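Local coordinates for endoglucanase family 5 (Clostridium acetobutylicum ATCC 824, PDB 6PZ7), which probably hydrolyses internal beta-1,4-glucosidic bonds of cellulose and related plant polysaccharides as a broad-specificity GH5_4 endoglucanase, at residues A43-I48 and D92-I97. Numbering follows the deposited sequence.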
loop_
_atom_site.group_PDB
_atom_site.type_symbol
_atom_site.label_atom_id
_atom_site.label_comp_id
_atom_site.label_asym_id
_atom_site.label_seq_id
_atom_site.Cartn_x
_atom_site.Cartn_y
_atom_site.Cartn_z
ATOM N N ALA A 43 -16.288 -10.933 9.435
ATOM C CA ALA A 43 -15.763 -11.248 10.763
ATOM C C ALA A 43 -14.247 -11.062 10.835
ATOM O O ALA A 43 -13.707 -10.660 11.869
ATOM C CB ALA A 43 -16.133 -12.667 11.156
ATOM N N MET A 44 -13.534 -11.357 9.753
ATOM C CA MET A 44 -12.087 -11.111 9.726
ATOM C C MET A 44 -11.799 -9.618 9.864
ATOM O O MET A 44 -10.929 -9.192 10.632
ATOM C CB MET A 44 -11.486 -11.658 8.421
ATOM C CG MET A 44 -11.534 -13.169 8.292
ATOM S SD MET A 44 -11.084 -13.648 6.603
ATOM C CE MET A 44 -11.727 -15.333 6.598
ATOM N N ILE A 45 -12.533 -8.798 9.106
ATOM C CA ILE A 45 -12.334 -7.343 9.157
ATOM C C ILE A 45 -12.755 -6.782 10.520
ATOM O O ILE A 45 -12.112 -5.863 11.062
ATOM C CB ILE A 45 -13.045 -6.671 7.970
ATOM C CG1 ILE A 45 -12.505 -7.208 6.648
ATOM C CG2 ILE A 45 -12.957 -5.161 8.075
ATOM C CD1 ILE A 45 -10.995 -7.060 6.455
ATOM N N ASP A 46 -13.797 -7.353 11.132
ATOM C CA ASP A 46 -14.176 -6.966 12.485
ATOM C C ASP A 46 -13.021 -7.194 13.469
ATOM O O ASP A 46 -12.835 -6.408 14.407
ATOM C CB ASP A 46 -15.405 -7.780 12.941
ATOM C CG ASP A 46 -16.695 -7.413 12.249
ATOM O OD1 ASP A 46 -16.810 -6.393 11.538
ATOM O OD2 ASP A 46 -17.675 -8.168 12.441
ATOM N N LYS A 47 -12.269 -8.281 13.296
ATOM C CA LYS A 47 -11.119 -8.526 14.174
ATOM C C LYS A 47 -10.101 -7.388 14.060
ATOM O O LYS A 47 -9.502 -6.962 15.052
ATOM C CB LYS A 47 -10.460 -9.836 13.750
ATOM C CG LYS A 47 -9.566 -10.487 14.766
ATOM C CD LYS A 47 -10.346 -11.285 15.800
ATOM C CE LYS A 47 -9.341 -11.887 16.701
ATOM N NZ LYS A 47 -9.944 -12.471 17.882
ATOM N N ILE A 48 -9.873 -6.913 12.839
ATOM C CA ILE A 48 -8.961 -5.794 12.603
ATOM C C ILE A 48 -9.421 -4.548 13.336
ATOM O O ILE A 48 -8.634 -3.882 14.031
ATOM C CB ILE A 48 -8.833 -5.523 11.086
ATOM C CG1 ILE A 48 -8.450 -6.787 10.301
ATOM C CG2 ILE A 48 -7.931 -4.329 10.810
ATOM C CD1 ILE A 48 -7.225 -7.456 10.786
ATOM N N ASP A 92 -17.268 -0.835 8.989
ATOM C CA ASP A 92 -16.610 -0.830 10.286
ATOM C C ASP A 92 -16.009 0.537 10.611
ATOM O O ASP A 92 -15.210 0.636 11.569
ATOM C CB ASP A 92 -15.582 -1.952 10.406
ATOM C CG ASP A 92 -16.207 -3.288 10.692
ATOM O OD1 ASP A 92 -17.444 -3.409 10.843
ATOM O OD2 ASP A 92 -15.462 -4.301 10.769
ATOM N N HIS A 93 -16.332 1.573 9.858
ATOM C CA HIS A 93 -15.897 2.935 10.135
ATOM C C HIS A 93 -14.371 3.039 10.183
ATOM O O HIS A 93 -13.800 3.723 11.036
ATOM C CB HIS A 93 -16.587 3.496 11.379
ATOM C CG HIS A 93 -18.060 3.651 11.197
ATOM N ND1 HIS A 93 -18.613 4.553 10.319
ATOM C CD2 HIS A 93 -19.091 2.975 11.743
ATOM C CE1 HIS A 93 -19.937 4.468 10.385
ATOM N NE2 HIS A 93 -20.243 3.502 11.217
ATOM N N MET A 94 -13.694 2.354 9.273
ATOM C CA MET A 94 -12.269 2.484 9.025
ATOM C C MET A 94 -12.058 3.127 7.655
ATOM O O MET A 94 -12.956 3.162 6.804
ATOM C CB MET A 94 -11.588 1.125 9.065
ATOM C CG MET A 94 -11.602 0.535 10.480
ATOM S SD MET A 94 -10.610 -0.979 10.683
ATOM C CE MET A 94 -11.600 -2.144 9.746
ATOM N N TYR A 95 -10.851 3.640 7.451
ATOM C CA TYR A 95 -10.382 3.994 6.117
ATOM C C TYR A 95 -10.081 2.736 5.333
ATOM O O TYR A 95 -9.562 1.761 5.886
ATOM C CB TYR A 95 -9.100 4.862 6.194
ATOM C CG TYR A 95 -9.375 6.260 6.663
ATOM C CD1 TYR A 95 -9.425 6.573 8.024
ATOM C CD2 TYR A 95 -9.594 7.282 5.757
ATOM C CE1 TYR A 95 -9.698 7.860 8.451
ATOM C CE2 TYR A 95 -9.881 8.575 6.174
ATOM C CZ TYR A 95 -9.959 8.850 7.522
ATOM O OH TYR A 95 -10.256 10.154 7.892
ATOM N N ALA A 96 -10.410 2.757 4.036
ATOM C CA ALA A 96 -10.078 1.702 3.094
ATOM C C ALA A 96 -9.179 2.313 2.026
ATOM O O ALA A 96 -9.506 3.377 1.481
ATOM C CB ALA A 96 -11.337 1.125 2.438
ATOM N N ILE A 97 -8.062 1.656 1.702
ATOM C CA ILE A 97 -7.203 2.032 0.573
ATOM C C ILE A 97 -7.415 1.006 -0.521
ATOM O O ILE A 97 -7.191 -0.189 -0.299
ATOM C CB ILE A 97 -5.709 2.106 0.969
ATOM C CG1 ILE A 97 -5.439 3.114 2.078
ATOM C CG2 ILE A 97 -4.874 2.438 -0.297
ATOM C CD1 ILE A 97 -4.070 2.898 2.724
#
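In the (beta/alpha)8 barrel of this family 5 glycosidase, D46 and I45 on the outer helix 42-51 meet D92 and M94 in the turn that carries the chain from helix 76-91 into barrel strand 95-99. Two acid groups meet oxygen to oxygen at the outer side of the joint, their side chains crossing at about a right angle: D46 OD1 lies 2.6 Å from D92 OD2, with the planes 33° apart. K42, one turn earlier on the helix, forms salt bridges to D46 OD1 and D92 OD1, so one ammonium group bridges the two acids and probably eases their close approach. CG of D46, anti to its carbonyl carbon (chi1 -71°), lies back along the helix toward K42, and OD1 is the oxygen turned to D92.

Deeper in, the contact turns apolar. M94 extends from the backbone through CG and then bends at chi3 (-70°), which brings its methyl CE to 3.7 Å from CG2 of I45. V89 of helix 76-91 packs against both of these side chains, and V56 of the neighbouring strand touches M94 and I48. One turn along from I45, the CG2 branch of I48 lies more loosely against the thioether, 4.3 Å from M94 SD.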